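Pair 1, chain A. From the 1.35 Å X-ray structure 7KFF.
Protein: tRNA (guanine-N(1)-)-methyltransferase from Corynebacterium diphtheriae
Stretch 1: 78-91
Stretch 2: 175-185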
# COMPACT_ATOMS: atom_id res chain seq x y z
N LYS A 78 2.56 -20.94 -12.03
CA LYS A 78 3.09 -22.29 -12.12
C LYS A 78 4.38 -22.47 -11.35
O LYS A 78 5.32 -21.67 -11.53
CB LYS A 78 3.41 -22.60 -13.60
CG LYS A 78 2.22 -22.78 -14.51
CD LYS A 78 2.69 -23.05 -15.95
CE LYS A 78 1.67 -23.78 -16.79
NZ LYS A 78 2.11 -23.92 -18.22
N PRO A 79 4.51 -23.53 -10.54
CA PRO A 79 5.80 -23.80 -9.89
C PRO A 79 6.93 -24.09 -10.85
O PRO A 79 8.07 -23.75 -10.54
CB PRO A 79 5.52 -25.03 -8.99
CG PRO A 79 4.11 -25.22 -8.98
CD PRO A 79 3.45 -24.45 -10.11
N THR A 80 6.65 -24.72 -11.99
CA THR A 80 7.72 -25.08 -12.91
C THR A 80 8.34 -23.86 -13.60
O THR A 80 9.41 -23.98 -14.22
CB THR A 80 7.23 -26.07 -13.96
OG1 THR A 80 6.11 -25.50 -14.64
CG2 THR A 80 6.84 -27.42 -13.31
N VAL A 81 7.71 -22.70 -13.49
CA VAL A 81 8.28 -21.42 -13.93
C VAL A 81 8.89 -20.66 -12.76
O VAL A 81 10.04 -20.22 -12.83
CB VAL A 81 7.21 -20.59 -14.66
CG1 VAL A 81 7.78 -19.25 -15.12
CG2 VAL A 81 6.65 -21.38 -15.85
N TRP A 82 8.15 -20.55 -11.65
CA TRP A 82 8.62 -19.79 -10.50
C TRP A 82 9.87 -20.39 -9.84
O TRP A 82 10.73 -19.64 -9.37
CB TRP A 82 7.51 -19.65 -9.46
CG TRP A 82 6.72 -18.43 -9.69
CD1 TRP A 82 5.44 -18.33 -10.18
CD2 TRP A 82 7.17 -17.09 -9.45
NE1 TRP A 82 5.07 -17.01 -10.24
CE2 TRP A 82 6.11 -16.22 -9.82
CE3 TRP A 82 8.35 -16.54 -8.97
CZ2 TRP A 82 6.22 -14.85 -9.73
CZ3 TRP A 82 8.45 -15.17 -8.87
CH2 TRP A 82 7.40 -14.34 -9.27
N GLY A 83 9.94 -21.70 -9.70
CA GLY A 83 11.05 -22.32 -9.01
C GLY A 83 12.38 -21.99 -9.67
O GLY A 83 13.31 -21.48 -9.04
N PRO A 84 12.50 -22.28 -10.98
CA PRO A 84 13.74 -21.91 -11.68
C PRO A 84 14.05 -20.42 -11.63
O PRO A 84 15.22 -20.04 -11.50
CB PRO A 84 13.49 -22.43 -13.10
CG PRO A 84 12.55 -23.60 -12.88
CD PRO A 84 11.63 -23.15 -11.80
N ALA A 85 13.03 -19.56 -11.73
CA ALA A 85 13.25 -18.12 -11.66
C ALA A 85 13.86 -17.73 -10.32
O ALA A 85 14.84 -16.98 -10.25
CB ALA A 85 11.93 -17.39 -11.89
N LEU A 86 13.28 -18.24 -9.24
CA LEU A 86 13.80 -17.90 -7.92
C LEU A 86 15.19 -18.49 -7.70
O LEU A 86 16.02 -17.87 -7.03
CB LEU A 86 12.83 -18.40 -6.85
CG LEU A 86 11.55 -17.57 -6.75
CD1 LEU A 86 10.49 -18.34 -5.98
CD2 LEU A 86 11.84 -16.25 -6.10
N ASP A 87 15.44 -19.70 -8.22
CA ASP A 87 16.77 -20.30 -8.11
C ASP A 87 17.81 -19.39 -8.77
O ASP A 87 18.89 -19.15 -8.22
CB ASP A 87 16.80 -21.64 -8.84
CG ASP A 87 15.98 -22.75 -8.17
OD1 ASP A 87 15.51 -22.61 -7.02
OD2 ASP A 87 15.79 -23.81 -8.85
N ASP A 88 17.51 -18.91 -9.98
CA ASP A 88 18.47 -18.13 -10.75
C ASP A 88 18.68 -16.75 -10.14
O ASP A 88 19.82 -16.26 -10.06
CB ASP A 88 17.98 -18.01 -12.19
CG ASP A 88 18.18 -19.29 -13.01
OD1 ASP A 88 18.78 -20.27 -12.51
OD2 ASP A 88 17.74 -19.30 -14.19
N VAL A 89 17.61 -16.10 -9.71
CA VAL A 89 17.77 -14.75 -9.19
C VAL A 89 18.52 -14.75 -7.86
O VAL A 89 19.15 -13.75 -7.50
CB VAL A 89 16.40 -14.05 -9.09
CG1 VAL A 89 16.49 -12.78 -8.28
CG2 VAL A 89 15.86 -13.81 -10.47
N ALA A 90 18.47 -15.86 -7.11
CA ALA A 90 19.16 -15.88 -5.82
C ALA A 90 20.66 -15.73 -5.99
O ALA A 90 21.35 -15.27 -5.07
CB ALA A 90 18.86 -17.17 -5.07
N THR A 91 21.19 -16.11 -7.15
CA THR A 91 22.62 -16.01 -7.43
C THR A 91 23.07 -14.60 -7.82
O THR A 91 24.18 -14.45 -8.35
CB THR A 91 22.99 -16.94 -8.59
OG1 THR A 91 22.52 -16.36 -9.81
CG2 THR A 91 22.39 -18.31 -8.41
N ARG A 175 3.47 -24.23 -3.02
CA ARG A 175 4.69 -25.02 -2.91
C ARG A 175 5.92 -24.22 -3.31
O ARG A 175 7.02 -24.51 -2.84
CB ARG A 175 4.60 -26.27 -3.77
CG ARG A 175 3.53 -27.21 -3.25
CD ARG A 175 3.29 -28.35 -4.24
NE ARG A 175 2.72 -27.82 -5.48
CZ ARG A 175 2.50 -28.55 -6.57
NH1 ARG A 175 2.80 -29.84 -6.56
NH2 ARG A 175 1.94 -27.98 -7.62
N VAL A 176 5.76 -23.20 -4.16
CA VAL A 176 6.88 -22.34 -4.52
C VAL A 176 7.44 -21.68 -3.27
O VAL A 176 8.66 -21.59 -3.09
CB VAL A 176 6.44 -21.28 -5.54
CG1 VAL A 176 7.54 -20.26 -5.72
CG2 VAL A 176 6.04 -21.93 -6.85
N ILE A 177 6.53 -21.17 -2.43
CA ILE A 177 6.89 -20.47 -1.20
C ILE A 177 7.59 -21.42 -0.24
O ILE A 177 8.61 -21.07 0.35
CB ILE A 177 5.64 -19.85 -0.57
CG1 ILE A 177 5.16 -18.61 -1.32
CG2 ILE A 177 5.92 -19.40 0.87
CD1 ILE A 177 4.69 -18.84 -2.69
N GLU A 178 7.06 -22.64 -0.10
CA GLU A 178 7.70 -23.58 0.82
C GLU A 178 9.06 -24.02 0.31
O GLU A 178 10.04 -24.04 1.06
CB GLU A 178 6.79 -24.80 1.02
CG GLU A 178 5.38 -24.47 1.53
CD GLU A 178 5.37 -23.60 2.79
OE1 GLU A 178 6.31 -23.69 3.62
OE2 GLU A 178 4.38 -22.84 2.96
N ASP A 179 9.14 -24.39 -0.97
CA ASP A 179 10.42 -24.80 -1.54
C ASP A 179 11.45 -23.68 -1.49
O ASP A 179 12.65 -23.95 -1.32
CB ASP A 179 10.21 -25.24 -2.98
CG ASP A 179 11.49 -25.63 -3.65
OD1 ASP A 179 11.97 -26.75 -3.40
OD2 ASP A 179 12.00 -24.84 -4.47
N ALA A 180 11.01 -22.42 -1.62
CA ALA A 180 11.94 -21.29 -1.62
C ALA A 180 12.68 -21.17 -0.30
O ALA A 180 13.76 -20.57 -0.26
CB ALA A 180 11.19 -20.00 -1.92
N LYS A 181 12.13 -21.74 0.79
CA LYS A 181 12.79 -21.66 2.09
C LYS A 181 14.14 -22.36 2.10
O LYS A 181 14.97 -22.06 2.96
CB LYS A 181 11.89 -22.20 3.19
CG LYS A 181 10.63 -21.39 3.37
CD LYS A 181 9.65 -22.01 4.34
CE LYS A 181 8.39 -21.17 4.39
NZ LYS A 181 7.35 -21.79 5.26
N LYS A 182 14.39 -23.26 1.15
CA LYS A 182 15.71 -23.87 1.08
C LYS A 182 16.78 -22.86 0.70
O LYS A 182 17.95 -23.04 1.05
CB LYS A 182 15.71 -25.01 0.05
CG LYS A 182 14.87 -26.20 0.46
CD LYS A 182 14.86 -27.25 -0.65
CE LYS A 182 14.16 -28.52 -0.22
NZ LYS A 182 14.10 -29.51 -1.35
N THR A 183 16.40 -21.80 -0.02
CA THR A 183 17.33 -20.83 -0.58
C THR A 183 17.22 -19.46 0.05
O THR A 183 18.20 -18.71 0.06
CB THR A 183 17.04 -20.70 -2.09
OG1 THR A 183 17.17 -21.99 -2.69
CG2 THR A 183 17.99 -19.73 -2.76
N TYR A 184 16.05 -19.11 0.54
CA TYR A 184 15.75 -17.78 1.02
C TYR A 184 15.19 -17.84 2.44
O TYR A 184 14.58 -18.84 2.83
CB TYR A 184 14.65 -17.15 0.17
CG TYR A 184 14.98 -16.85 -1.28
CD1 TYR A 184 15.44 -15.60 -1.64
CD2 TYR A 184 14.76 -17.79 -2.28
CE1 TYR A 184 15.71 -15.29 -2.94
CE2 TYR A 184 15.04 -17.50 -3.60
CZ TYR A 184 15.51 -16.22 -3.91
OH TYR A 184 15.79 -15.85 -5.20
N ARG A 185 15.32 -16.73 3.17
CA ARG A 185 14.40 -16.43 4.27
C ARG A 185 13.13 -15.88 3.63
O ARG A 185 13.21 -14.91 2.89
CB ARG A 185 15.02 -15.42 5.21
CG ARG A 185 16.13 -16.02 6.10
CD ARG A 185 16.92 -14.94 6.88
NE ARG A 185 17.70 -14.12 5.95
CZ ARG A 185 17.56 -12.81 5.76
NH1 ARG A 185 16.69 -12.10 6.46
NH2 ARG A 185 18.30 -12.20 4.85
O HOH W 1 17.80 -22.39 -5.36

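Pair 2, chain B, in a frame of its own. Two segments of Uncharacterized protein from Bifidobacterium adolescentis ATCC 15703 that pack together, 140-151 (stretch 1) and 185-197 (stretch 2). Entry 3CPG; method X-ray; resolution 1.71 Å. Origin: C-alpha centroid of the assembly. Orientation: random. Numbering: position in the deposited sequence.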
# COMPACT_ATOMS: atom_id res chain seq x y z
N SER B 140 1.68 -5.81 3.99
CA SER B 140 1.55 -6.21 5.39
C SER B 140 2.47 -7.31 5.91
O SER B 140 2.10 -8.04 6.82
CB SER B 140 0.11 -6.64 5.63
OG SER B 140 -0.24 -7.68 4.73
N VAL B 141 3.66 -7.45 5.34
CA VAL B 141 4.58 -8.48 5.81
C VAL B 141 5.21 -7.98 7.11
O VAL B 141 6.04 -7.08 7.10
CB VAL B 141 5.65 -8.78 4.75
CG1 VAL B 141 6.52 -9.95 5.20
CG2 VAL B 141 4.98 -9.11 3.42
N ASP B 142 4.80 -8.59 8.22
CA ASP B 142 5.26 -8.16 9.54
C ASP B 142 6.24 -9.09 10.24
O ASP B 142 6.57 -8.88 11.41
CB ASP B 142 4.05 -7.93 10.44
CG ASP B 142 3.24 -9.21 10.67
OD1 ASP B 142 3.20 -10.06 9.76
OD2 ASP B 142 2.64 -9.35 11.75
N SER B 143 6.72 -10.12 9.54
CA SER B 143 7.66 -11.05 10.16
C SER B 143 8.47 -11.86 9.16
O SER B 143 8.07 -12.03 8.00
CB SER B 143 6.90 -12.01 11.07
OG SER B 143 6.08 -12.88 10.30
N ILE B 144 9.61 -12.36 9.62
CA ILE B 144 10.46 -13.19 8.78
C ILE B 144 9.65 -14.44 8.46
O ILE B 144 9.71 -14.97 7.34
CB ILE B 144 11.75 -13.61 9.52
CG1 ILE B 144 12.65 -12.39 9.71
CG2 ILE B 144 12.46 -14.71 8.75
CD1 ILE B 144 13.93 -12.66 10.49
N ASP B 145 8.88 -14.90 9.44
CA ASP B 145 8.06 -16.10 9.30
C ASP B 145 7.06 -15.95 8.15
O ASP B 145 6.97 -16.83 7.29
CB ASP B 145 7.32 -16.38 10.61
CG ASP B 145 6.52 -17.67 10.58
OD1 ASP B 145 7.06 -18.69 10.10
OD2 ASP B 145 5.37 -17.66 11.04
N LEU B 146 6.32 -14.85 8.12
CA LEU B 146 5.35 -14.63 7.05
C LEU B 146 6.07 -14.50 5.71
O LEU B 146 5.63 -15.07 4.72
CB LEU B 146 4.51 -13.37 7.32
CG LEU B 146 3.43 -13.02 6.29
CD1 LEU B 146 2.53 -14.22 6.06
CD2 LEU B 146 2.61 -11.82 6.78
N ALA B 147 7.17 -13.76 5.70
CA ALA B 147 7.94 -13.57 4.47
C ALA B 147 8.38 -14.91 3.89
O ALA B 147 8.37 -15.09 2.67
CB ALA B 147 9.15 -12.69 4.75
N GLU B 148 8.78 -15.83 4.76
CA GLU B 148 9.21 -17.15 4.31
C GLU B 148 8.04 -17.92 3.70
O GLU B 148 8.19 -18.59 2.67
CB GLU B 148 9.78 -17.97 5.48
CG GLU B 148 11.05 -17.42 6.10
CD GLU B 148 11.53 -18.26 7.27
OE1 GLU B 148 10.72 -18.52 8.19
OE2 GLU B 148 12.72 -18.65 7.29
N LYS B 149 6.87 -17.82 4.33
CA LYS B 149 5.69 -18.51 3.83
C LYS B 149 5.31 -17.98 2.45
O LYS B 149 4.91 -18.73 1.57
CB LYS B 149 4.53 -18.35 4.80
CG LYS B 149 4.77 -19.01 6.14
CD LYS B 149 3.64 -18.72 7.11
CE LYS B 149 3.94 -19.31 8.48
NZ LYS B 149 2.83 -19.03 9.44
N ILE B 150 5.43 -16.67 2.26
CA ILE B 150 5.10 -16.07 0.98
C ILE B 150 6.15 -16.50 -0.04
O ILE B 150 5.83 -16.83 -1.18
CB ILE B 150 5.05 -14.53 1.08
CG1 ILE B 150 3.89 -14.13 2.02
CG2 ILE B 150 4.88 -13.90 -0.30
CD1 ILE B 150 3.81 -12.65 2.32
N SER B 151 7.41 -16.52 0.38
CA SER B 151 8.50 -16.92 -0.49
C SER B 151 8.31 -18.34 -1.04
O SER B 151 8.43 -18.57 -2.24
CB SER B 151 9.83 -16.84 0.27
OG SER B 151 10.89 -17.41 -0.48
N ARG B 185 17.03 -5.88 10.88
CA ARG B 185 17.39 -7.29 10.87
C ARG B 185 16.40 -8.11 10.04
O ARG B 185 16.80 -8.94 9.22
CB ARG B 185 17.42 -7.84 12.30
CG ARG B 185 17.77 -9.32 12.40
CD ARG B 185 17.30 -9.91 13.72
NE ARG B 185 15.84 -9.87 13.84
CZ ARG B 185 15.15 -10.36 14.87
NH1 ARG B 185 15.79 -10.94 15.88
NH2 ARG B 185 13.83 -10.28 14.89
N ILE B 186 15.11 -7.88 10.26
CA ILE B 186 14.07 -8.60 9.52
C ILE B 186 14.13 -8.28 8.03
O ILE B 186 13.99 -9.17 7.19
CB ILE B 186 12.68 -8.23 10.06
CG1 ILE B 186 12.54 -8.71 11.51
CG2 ILE B 186 11.60 -8.83 9.18
CD1 ILE B 186 11.31 -8.21 12.23
N ALA B 187 14.34 -7.01 7.71
CA ALA B 187 14.41 -6.56 6.33
C ALA B 187 15.55 -7.26 5.59
O ALA B 187 15.38 -7.72 4.46
CB ALA B 187 14.62 -5.05 6.28
N GLN B 188 16.70 -7.34 6.23
CA GLN B 188 17.86 -7.98 5.62
C GLN B 188 17.61 -9.46 5.36
O GLN B 188 18.01 -9.98 4.33
CB GLN B 188 19.09 -7.75 6.50
CG GLN B 188 19.38 -6.26 6.68
CD GLN B 188 20.56 -5.98 7.58
OE1 GLN B 188 20.64 -6.48 8.70
NE2 GLN B 188 21.48 -5.15 7.10
N LYS B 189 16.93 -10.12 6.29
CA LYS B 189 16.62 -11.54 6.11
C LYS B 189 15.65 -11.70 4.94
O LYS B 189 15.81 -12.59 4.11
CB LYS B 189 15.99 -12.13 7.38
CG LYS B 189 15.51 -13.57 7.22
CD LYS B 189 16.65 -14.49 6.78
CE LYS B 189 16.14 -15.88 6.43
NZ LYS B 189 15.49 -16.56 7.58
N ILE B 190 14.65 -10.83 4.88
CA ILE B 190 13.67 -10.87 3.79
C ILE B 190 14.39 -10.69 2.45
O ILE B 190 14.03 -11.32 1.46
CB ILE B 190 12.61 -9.75 3.96
CG1 ILE B 190 11.74 -10.05 5.18
CG2 ILE B 190 11.75 -9.66 2.69
CD1 ILE B 190 10.71 -8.97 5.50
N GLY B 191 15.41 -9.84 2.44
CA GLY B 191 16.16 -9.59 1.22
C GLY B 191 16.84 -10.83 0.66
O GLY B 191 17.16 -10.87 -0.53
N THR B 192 17.06 -11.83 1.50
CA THR B 192 17.72 -13.06 1.06
C THR B 192 16.76 -14.10 0.50
O THR B 192 17.19 -15.10 -0.08
CB THR B 192 18.51 -13.72 2.21
OG1 THR B 192 17.60 -14.22 3.20
CG2 THR B 192 19.45 -12.72 2.85
N LEU B 193 15.46 -13.88 0.68
CA LEU B 193 14.46 -14.83 0.20
C LEU B 193 14.15 -14.70 -1.28
O LEU B 193 13.98 -13.60 -1.80
CB LEU B 193 13.17 -14.67 1.01
CG LEU B 193 13.30 -14.90 2.51
CD1 LEU B 193 11.99 -14.54 3.21
CD2 LEU B 193 13.66 -16.36 2.78
N ASP B 194 14.07 -15.84 -1.97
CA ASP B 194 13.74 -15.85 -3.39
C ASP B 194 12.23 -15.66 -3.54
O ASP B 194 11.47 -15.88 -2.59
CB ASP B 194 14.14 -17.19 -4.04
CG ASP B 194 15.63 -17.43 -4.01
OD1 ASP B 194 16.40 -16.51 -4.36
OD2 ASP B 194 16.04 -18.55 -3.64
N GLY B 195 11.79 -15.26 -4.73
CA GLY B 195 10.37 -15.08 -4.95
C GLY B 195 9.77 -13.80 -4.40
O GLY B 195 8.58 -13.55 -4.60
N ILE B 196 10.56 -13.01 -3.69
CA ILE B 196 10.05 -11.76 -3.15
C ILE B 196 11.01 -10.60 -3.38
O ILE B 196 12.23 -10.79 -3.46
CB ILE B 196 9.74 -11.84 -1.63
CG1 ILE B 196 10.97 -12.28 -0.85
CG2 ILE B 196 8.57 -12.79 -1.38
CD1 ILE B 196 10.73 -12.41 0.65
N GLU B 197 10.45 -9.41 -3.52
CA GLU B 197 11.23 -8.21 -3.73
C GLU B 197 10.85 -7.18 -2.67
O GLU B 197 9.72 -6.68 -2.66
CB GLU B 197 10.98 -7.62 -5.12
CG GLU B 197 11.83 -6.41 -5.43
CD GLU B 197 11.58 -5.84 -6.82
OE1 GLU B 197 10.54 -5.18 -7.02
OE2 GLU B 197 12.42 -6.08 -7.71

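The sharpest difference lies at the far end of the contact, where each pair uses one hydroxyl to tie side chain to backbone but runs the bond in opposite senses. In pair 1 the second stretch donates: Tyr184(A) OH gives a hydrogen bond to Leu86(A) O at 2.7 Å, reaching a carbonyl inside the first helix, with that oxygen near the plane of the ring at its edge. In pair 2 the first stretch donates: Ser151(B) OG bonds to Asp194(B) O, also at 2.7 Å. A long aromatic arm spans the gap in one case; in the other a short side chain suffices because the backbone itself comes close, with Ser151(B) CA and Gly195(B) CA 5.2 Å apart.

Around these ties the scaffold is common. Fourteen central residues superpose with an RMSD of 0.6 Å, and in both pairs two helices run in roughly the same direction, at 29° in pair 1 and 14° in pair 2, with axes approaching to 9.8 Å. Both pairs fill that same spacing with side chains, but they distribute the bulk differently.

The central match makes the rule plain. Leu86(A) coincides with Ala147(B), and Ala180(A) with Ile190(B), so the large and small partners have traded helices. In pair 1 the leucine crosses to the alanine, Leu86(A) CD1 lying 4.4 Å from Ala180(A) CB, and packs more tightly on the valine one turn earlier, at 3.5 Å from Leu86(A) CD1 to Val176(A) CG1. In pair 2 the isoleucine supplies the bulk, with Ile190(B) CG1 3.7 Å from Ala147(B) CB.

One turn earlier, Val176(A) matches Ile186(B), but their partners differ. Gly83(A) offers no side chain where Ile144(B) brings its CG1 to 3.7 Å from Ile186(B) CG2. Pair 1 instead packs the valine with neighbours on the first helix: Val176(A) CG2 lies 3.8 Å from both Pro79(A) CB and Trp82(A) CB. Trp82(A) falls on Ser143(B), which does a different job, capping its helix by accepting from Leu146(B) N at Ser143(B) OG, 2.9 Å away.

The polar flank is solved twice as well. Asp87(A) and Glu148(B) coincide closely, as do Asp179(A) and Lys189(B). Opposite charges in pair 2 allow a salt bridge across the stretches, though its hydrogen bond, from Lys189(B) NZ to Glu148(B) OE2 at 3.5 Å, is weak. Pair 1 has acids at both positions, so no such bridge can form; a water instead links Asp87(A) to Thr183(A), standing 2.8 Å from Asp87(A) OD1, to which it donates weakly, and 2.8 Å from Thr183(A) OG1.

Thr183(A) in turn matches Leu193(B). The threonine sets its CG2 3.6 Å from Ala90(A) CB, whereas Leu193(B) CD1 reaches back to Ala147(B) CB at 3.7 Å. The spacing is the same in both pairs, then, while the bulk at the central match comes from the first helix in one and the second in the other.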